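CRISPR-associated endonuclease Cas12b (Alicyclobacillus acidoterrestris, PDB 5U31) cuts target DNA guided by RNA, using a metal-dependent RuvC nuclease domain after recognising a protospacer adjacent motif, as part of bacterial CRISPR immunity. Local coordinates at residues W724-R735 and Q768-F778. The protein carries 3 engineered substitutions. Numbering follows the deposited sequence.
Sequences WRHMGKQVRDWR and QYKFLKSWSFF. With nucleotides of chain B.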
loop_
_atom_site.group_PDB
_atom_site.type_symbol
_atom_site.label_atom_id
_atom_site.label_comp_id
_atom_site.label_asym_id
_atom_site.label_seq_id
_atom_site.Cartn_x
_atom_site.Cartn_y
_atom_site.Cartn_z
ATOM N N TRP A 724 32.513 -5.658 23.970
ATOM C CA TRP A 724 31.121 -5.219 23.909
ATOM C C TRP A 724 30.898 -3.979 24.764
ATOM O O TRP A 724 30.175 -3.060 24.356
ATOM C CB TRP A 724 30.189 -6.351 24.344
ATOM C CG TRP A 724 28.755 -5.943 24.497
ATOM C CD1 TRP A 724 27.841 -5.779 23.501
ATOM C CD2 TRP A 724 28.068 -5.659 25.723
ATOM N NE1 TRP A 724 26.628 -5.403 24.029
ATOM C CE2 TRP A 724 26.744 -5.323 25.391
ATOM C CE3 TRP A 724 28.450 -5.653 27.068
ATOM C CZ2 TRP A 724 25.798 -4.986 26.355
ATOM C CZ3 TRP A 724 27.508 -5.322 28.022
ATOM C CH2 TRP A 724 26.199 -4.991 27.662
ATOM N N ARG A 725 31.506 -3.934 25.953
ATOM C CA ARG A 725 31.404 -2.744 26.788
ATOM C C ARG A 725 32.082 -1.550 26.133
ATOM O O ARG A 725 31.608 -0.416 26.267
ATOM C CB ARG A 725 32.015 -3.020 28.163
ATOM C CG ARG A 725 31.186 -2.507 29.332
ATOM C CD ARG A 725 31.796 -2.908 30.670
ATOM N NE ARG A 725 31.050 -2.355 31.799
ATOM C CZ ARG A 725 31.355 -1.215 32.413
ATOM N NH1 ARG A 725 30.617 -0.792 33.431
ATOM N NH2 ARG A 725 32.396 -0.497 32.010
ATOM N N HIS A 726 33.182 -1.787 25.413
ATOM C CA HIS A 726 33.838 -0.715 24.671
ATOM C C HIS A 726 32.927 -0.187 23.571
ATOM O O HIS A 726 32.666 1.019 23.491
ATOM C CB HIS A 726 35.161 -1.224 24.090
ATOM C CG HIS A 726 35.959 -0.183 23.365
ATOM N ND1 HIS A 726 35.636 1.157 23.386
ATOM C CD2 HIS A 726 37.070 -0.291 22.598
ATOM C CE1 HIS A 726 36.512 1.829 22.660
ATOM N NE2 HIS A 726 37.392 0.973 22.171
HETATM N N MSE A 727 32.420 -1.076 22.727
HETATM C CA MSE A 727 31.540 -0.659 21.647
HETATM C C MSE A 727 30.231 -0.094 22.184
HETATM O O MSE A 727 29.536 0.651 21.494
HETATM C CB MSE A 727 31.253 -1.822 20.706
HETATM C CG MSE A 727 30.811 -1.366 19.337
HETATM SE SE MSE A 727 29.892 -2.750 18.339
HETATM C CE MSE A 727 31.148 -4.198 18.635
ATOM N N GLY A 728 29.894 -0.466 23.419
ATOM C CA GLY A 728 28.690 0.066 24.033
ATOM C C GLY A 728 28.780 1.557 24.285
ATOM O O GLY A 728 27.787 2.279 24.157
ATOM N N LYS A 729 29.967 2.041 24.653
ATOM C CA LYS A 729 30.144 3.480 24.804
ATOM C C LYS A 729 30.139 4.180 23.453
ATOM O O LYS A 729 29.766 5.354 23.367
ATOM C CB LYS A 729 31.438 3.781 25.561
ATOM C CG LYS A 729 31.407 3.379 27.031
ATOM C CD LYS A 729 32.638 3.879 27.767
ATOM C CE LYS A 729 32.552 3.601 29.262
ATOM N NZ LYS A 729 33.700 4.200 30.003
ATOM N N GLN A 730 30.539 3.477 22.392
ATOM C CA GLN A 730 30.496 4.075 21.062
ATOM C C GLN A 730 29.063 4.202 20.561
ATOM O O GLN A 730 28.719 5.185 19.896
ATOM C CB GLN A 730 31.332 3.250 20.085
ATOM C CG GLN A 730 32.786 3.125 20.477
ATOM C CD GLN A 730 33.614 2.438 19.415
ATOM O OE1 GLN A 730 33.080 1.827 18.487
ATOM N NE2 GLN A 730 34.932 2.539 19.542
ATOM N N VAL A 731 28.217 3.212 20.856
ATOM C CA VAL A 731 26.813 3.320 20.475
ATOM C C VAL A 731 26.121 4.382 21.314
ATOM O O VAL A 731 25.202 5.061 20.839
ATOM C CB VAL A 731 26.110 1.954 20.596
ATOM C CG1 VAL A 731 24.641 2.074 20.221
ATOM C CG2 VAL A 731 26.792 0.921 19.715
ATOM N N ARG A 732 26.557 4.560 22.561
ATOM C CA ARG A 732 25.967 5.585 23.412
ATOM C C ARG A 732 26.222 6.979 22.851
ATOM O O ARG A 732 25.307 7.806 22.774
ATOM C CB ARG A 732 26.519 5.466 24.831
ATOM C CG ARG A 732 26.035 6.554 25.763
ATOM C CD ARG A 732 26.552 6.334 27.168
ATOM N NE ARG A 732 27.986 6.064 27.183
ATOM C CZ ARG A 732 28.923 7.003 27.112
ATOM N NH1 ARG A 732 28.577 8.280 27.015
ATOM N NH2 ARG A 732 30.205 6.666 27.134
ATOM N N ASP A 733 27.464 7.254 22.444
ATOM C CA ASP A 733 27.802 8.586 21.952
ATOM C C ASP A 733 27.189 8.847 20.584
ATOM O O ASP A 733 26.783 9.978 20.288
ATOM C CB ASP A 733 29.320 8.763 21.899
ATOM C CG ASP A 733 29.968 8.667 23.268
ATOM O OD1 ASP A 733 29.280 8.937 24.275
ATOM O OD2 ASP A 733 31.168 8.326 23.334
ATOM N N TRP A 734 27.121 7.819 19.732
ATOM C CA TRP A 734 26.526 7.993 18.410
ATOM C C TRP A 734 25.074 8.442 18.514
ATOM O O TRP A 734 24.631 9.316 17.761
ATOM C CB TRP A 734 26.628 6.696 17.604
ATOM C CG TRP A 734 25.720 6.673 16.410
ATOM C CD1 TRP A 734 25.703 7.562 15.379
ATOM C CD2 TRP A 734 24.692 5.714 16.128
ATOM N NE1 TRP A 734 24.731 7.218 14.469
ATOM C CE2 TRP A 734 24.098 6.086 14.907
ATOM C CE3 TRP A 734 24.219 4.577 16.790
ATOM C CZ2 TRP A 734 23.054 5.364 14.334
ATOM C CZ3 TRP A 734 23.182 3.859 16.217
ATOM C CH2 TRP A 734 22.612 4.256 15.004
ATOM N N ARG A 735 24.321 7.860 19.449
ATOM C CA ARG A 735 22.924 8.244 19.618
ATOM C C ARG A 735 22.799 9.636 20.220
ATOM O O ARG A 735 21.897 10.394 19.848
ATOM C CB ARG A 735 22.203 7.219 20.486
ATOM C CG ARG A 735 22.286 5.817 19.944
ATOM C CD ARG A 735 20.976 5.367 19.328
ATOM N NE ARG A 735 20.694 6.009 18.048
ATOM C CZ ARG A 735 19.572 6.667 17.774
ATOM N NH1 ARG A 735 19.398 7.209 16.577
ATOM N NH2 ARG A 735 18.620 6.773 18.693
ATOM N N GLN A 768 19.113 3.120 10.845
ATOM C CA GLN A 768 19.398 3.277 12.268
ATOM C C GLN A 768 18.539 2.342 13.110
ATOM O O GLN A 768 19.012 1.775 14.101
ATOM C CB GLN A 768 19.166 4.722 12.697
ATOM C CG GLN A 768 19.955 5.745 11.923
ATOM C CD GLN A 768 19.596 7.154 12.340
ATOM O OE1 GLN A 768 19.498 7.452 13.528
ATOM N NE2 GLN A 768 19.382 8.025 11.365
ATOM N N TYR A 769 17.271 2.185 12.740
ATOM C CA TYR A 769 16.404 1.268 13.466
ATOM C C TYR A 769 16.940 -0.156 13.389
ATOM O O TYR A 769 17.087 -0.831 14.415
ATOM C CB TYR A 769 14.983 1.356 12.912
ATOM C CG TYR A 769 13.972 0.539 13.674
ATOM C CD1 TYR A 769 13.274 1.081 14.750
ATOM C CD2 TYR A 769 13.709 -0.773 13.318
ATOM C CE1 TYR A 769 12.349 0.331 15.447
ATOM C CE2 TYR A 769 12.791 -1.529 14.007
ATOM C CZ TYR A 769 12.111 -0.974 15.068
ATOM O OH TYR A 769 11.196 -1.741 15.746
ATOM N N LYS A 770 17.268 -0.619 12.178
ATOM C CA LYS A 770 17.722 -1.997 12.006
ATOM C C LYS A 770 18.996 -2.266 12.798
ATOM O O LYS A 770 19.151 -3.341 13.389
ATOM C CB LYS A 770 17.946 -2.310 10.526
ATOM C CG LYS A 770 16.724 -2.154 9.634
ATOM C CD LYS A 770 17.097 -2.348 8.165
ATOM C CE LYS A 770 15.938 -2.013 7.237
ATOM N NZ LYS A 770 16.280 -2.256 5.805
ATOM N N PHE A 771 19.927 -1.310 12.821
ATOM C CA PHE A 771 21.143 -1.538 13.592
ATOM C C PHE A 771 20.851 -1.580 15.086
ATOM O O PHE A 771 21.375 -2.443 15.801
ATOM C CB PHE A 771 22.193 -0.469 13.304
ATOM C CG PHE A 771 23.323 -0.482 14.287
ATOM C CD1 PHE A 771 24.306 -1.455 14.218
ATOM C CD2 PHE A 771 23.382 0.451 15.308
ATOM C CE1 PHE A 771 25.335 -1.485 15.134
ATOM C CE2 PHE A 771 24.409 0.425 16.229
ATOM C CZ PHE A 771 25.387 -0.544 16.142
ATOM N N LEU A 772 20.031 -0.648 15.578
ATOM C CA LEU A 772 19.694 -0.632 16.998
ATOM C C LEU A 772 18.996 -1.919 17.412
ATOM O O LEU A 772 19.279 -2.471 18.482
ATOM C CB LEU A 772 18.818 0.579 17.316
ATOM C CG LEU A 772 19.544 1.923 17.358
ATOM C CD1 LEU A 772 18.582 3.048 17.665
ATOM C CD2 LEU A 772 20.650 1.875 18.388
ATOM N N LYS A 773 18.078 -2.408 16.575
ATOM C CA LYS A 773 17.465 -3.708 16.815
ATOM C C LYS A 773 18.531 -4.794 16.899
ATOM O O LYS A 773 18.518 -5.631 17.810
ATOM C CB LYS A 773 16.462 -4.012 15.700
ATOM C CG LYS A 773 15.259 -4.850 16.103
ATOM C CD LYS A 773 14.150 -3.987 16.690
ATOM C CE LYS A 773 12.780 -4.624 16.480
ATOM N NZ LYS A 773 12.459 -4.765 15.031
ATOM N N SER A 774 19.479 -4.779 15.957
ATOM C CA SER A 774 20.547 -5.772 15.941
ATOM C C SER A 774 21.477 -5.612 17.134
ATOM O O SER A 774 22.028 -6.600 17.631
ATOM C CB SER A 774 21.330 -5.663 14.632
ATOM O OG SER A 774 22.400 -6.588 14.582
ATOM N N TRP A 775 21.661 -4.381 17.607
ATOM C CA TRP A 775 22.524 -4.149 18.757
ATOM C C TRP A 775 21.868 -4.625 20.048
ATOM O O TRP A 775 22.507 -5.295 20.867
ATOM C CB TRP A 775 22.874 -2.667 18.832
ATOM C CG TRP A 775 23.575 -2.274 20.072
ATOM C CD1 TRP A 775 23.085 -1.497 21.075
ATOM C CD2 TRP A 775 24.906 -2.633 20.451
ATOM N NE1 TRP A 775 24.028 -1.346 22.059
ATOM C CE2 TRP A 775 25.157 -2.037 21.700
ATOM C CE3 TRP A 775 25.909 -3.401 19.854
ATOM C CZ2 TRP A 775 26.369 -2.182 22.364
ATOM C CZ3 TRP A 775 27.108 -3.546 20.513
ATOM C CH2 TRP A 775 27.330 -2.940 21.756
ATOM N N SER A 776 20.587 -4.299 20.239
ATOM C CA SER A 776 19.896 -4.691 21.463
ATOM C C SER A 776 19.687 -6.197 21.545
ATOM O O SER A 776 19.711 -6.765 22.641
ATOM C CB SER A 776 18.556 -3.971 21.556
ATOM O OG SER A 776 18.736 -2.572 21.480
ATOM N N PHE A 777 19.474 -6.858 20.411
ATOM C CA PHE A 777 19.240 -8.293 20.387
ATOM C C PHE A 777 20.509 -9.082 20.106
ATOM O O PHE A 777 20.439 -10.284 19.823
ATOM C CB PHE A 777 18.151 -8.617 19.368
ATOM C CG PHE A 777 16.822 -8.022 19.719
ATOM C CD1 PHE A 777 16.382 -8.023 21.033
ATOM C CD2 PHE A 777 16.030 -7.434 18.753
ATOM C CE1 PHE A 777 15.169 -7.467 21.375
ATOM C CE2 PHE A 777 14.813 -6.872 19.089
ATOM C CZ PHE A 777 14.382 -6.891 20.403
ATOM N N PHE A 778 21.664 -8.430 20.185
ATOM C CA PHE A 778 22.935 -9.128 20.094
ATOM C C PHE A 778 23.115 -10.050 21.294
ATOM O O PHE A 778 22.821 -9.676 22.434
ATOM C CB PHE A 778 24.078 -8.114 20.014
ATOM C CG PHE A 778 25.390 -8.649 20.491
ATOM C CD1 PHE A 778 26.146 -9.480 19.685
ATOM C CD2 PHE A 778 25.864 -8.328 21.753
ATOM C CE1 PHE A 778 27.352 -9.983 20.128
ATOM C CE2 PHE A 778 27.070 -8.828 22.202
ATOM C CZ PHE A 778 27.815 -9.657 21.388
ATOM P P C B 48 25.145 2.924 30.459
ATOM O OP1 C B 48 25.372 4.392 30.476
ATOM O OP2 C B 48 24.010 2.351 31.225
ATOM O "O5'" C B 48 24.990 2.440 28.950
ATOM C "C5'" C B 48 26.049 2.625 28.025
ATOM C "C4'" C B 48 25.813 1.873 26.742
ATOM O "O4'" C B 48 25.981 0.451 26.959
ATOM C "C3'" C B 48 24.424 1.987 26.141
ATOM O "O3'" C B 48 24.226 3.193 25.431
ATOM C "C2'" C B 48 24.338 0.743 25.265
ATOM O "O2'" C B 48 25.025 0.940 24.039
ATOM C "C1'" C B 48 25.123 -0.271 26.099
ATOM N N1 C B 48 24.242 -1.130 26.916
ATOM C C2 C B 48 23.675 -2.246 26.307
ATOM O O2 C B 48 23.926 -2.457 25.115
ATOM N N3 C B 48 22.873 -3.058 27.025
ATOM C C4 C B 48 22.635 -2.783 28.309
ATOM N N4 C B 48 21.834 -3.614 28.982
ATOM C C5 C B 48 23.206 -1.650 28.962
ATOM C C6 C B 48 23.998 -0.855 28.233
ATOM P P A B 49 22.792 3.913 25.460
ATOM O OP1 A B 49 22.938 5.234 24.799
ATOM O OP2 A B 49 22.256 3.812 26.845
ATOM O "O5'" A B 49 21.883 3.006 24.518
ATOM C "C5'" A B 49 22.253 2.758 23.171
ATOM C "C4'" A B 49 21.462 1.616 22.587
ATOM O "O4'" A B 49 21.844 0.366 23.220
ATOM C "C3'" A B 49 19.963 1.683 22.795
ATOM O "O3'" A B 49 19.320 2.562 21.897
ATOM C "C2'" A B 49 19.547 0.229 22.642
ATOM O "O2'" A B 49 19.524 -0.150 21.274
ATOM C "C1'" A B 49 20.717 -0.482 23.318
ATOM N N9 A B 49 20.439 -0.743 24.742
ATOM C C8 A B 49 20.970 -0.129 25.851
ATOM N N7 A B 49 20.499 -0.592 26.986
ATOM C C5 A B 49 19.597 -1.572 26.592
ATOM C C6 A B 49 18.762 -2.440 27.314
ATOM N N6 A B 49 18.691 -2.471 28.645
ATOM N N1 A B 49 17.987 -3.293 26.612
ATOM C C2 A B 49 18.048 -3.274 25.278
ATOM N N3 A B 49 18.789 -2.508 24.488
ATOM C C4 A B 49 19.549 -1.673 25.215
ATOM P P C B 47 24.573 -0.640 35.316
ATOM O OP1 C B 47 24.014 -0.241 36.631
ATOM O OP2 C B 47 23.688 -0.666 34.124
ATOM O "O5'" C B 47 25.786 0.351 35.035
ATOM C "C5'" C B 47 25.773 1.225 33.918
ATOM C "C4'" C B 47 26.865 0.870 32.944
ATOM O "O4'" C B 47 27.278 -0.503 33.166
ATOM C "C3'" C B 47 26.461 0.910 31.482
ATOM O "O3'" C B 47 26.504 2.216 30.939
ATOM C "C2'" C B 47 27.428 -0.073 30.834
ATOM O "O2'" C B 47 28.694 0.532 30.616
ATOM C "C1'" C B 47 27.570 -1.128 31.935
ATOM N N1 C B 47 26.632 -2.263 31.747
ATOM C C2 C B 47 27.105 -3.456 31.190
ATOM O O2 C B 47 28.305 -3.550 30.873
ATOM N N3 C B 47 26.238 -4.485 31.021
ATOM C C4 C B 47 24.952 -4.361 31.372
ATOM N N4 C B 47 24.136 -5.397 31.182
ATOM C C5 C B 47 24.442 -3.162 31.935
ATOM C C6 C B 47 25.311 -2.161 32.100
#
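Trp775 packs as a knob among Trp724, Met727, Gly728 and Val731, joining two roughly antiparallel helices of the REC2 (Helical-II) domain; the axes of 724-735 and 768-776 come within 12.5 Å at their closest, and one side of this pair receives the guide RNA, chain B. The wide spacing suits large aromatic residues, which can bridge it from either helix. CG of Trp775 is anti to the backbone N (chi1 171°), which carries the indole across to helix 709-739. There Val731 lays CG2 over one face of its six-membered ring, 4.0 Å from the centroid, a CH-pi contact; valine, branched at CB, can set one methyl on the indole while CG1 points elsewhere. The selenium of Met727 approaches the same ring obliquely. Trp775 CZ2 lies 3.6 Å from Gly728 CA, and the missing side chain of Gly728 suits the close approach of the C48 ribose of chain B.

Trp724 completes an aromatic cluster with Trp775 and Phe778. Its five-membered ring is nearly parallel to both partners but slid aside, with centroids 4.8 Å from the six-membered ring of Trp775 and 5.2 Å from Phe778. Farther along, Trp734 leans on Phe771 at an oblique 72°, its CZ3 meeting the rim of that ring, while Leu772 spreads CD1 over one face of the Arg735 guanidinium. Arg735 NH1 bonds O2 of a uracil of the guide, and Gln768 NE2 bonds a uracil O4.

Residues that pack the helices also present polar atoms to the RNA. Nearby, Ser776 OG accepts a hydrogen bond from O2' of A49 of chain B at 2.6 Å. The ribose hydroxyl of C48 of chain B links both helices: its O2' donates to Gly728 O at 3.1 Å and receives Trp775 NE1 at 3.2 Å, with an N-H...O angle of 138°.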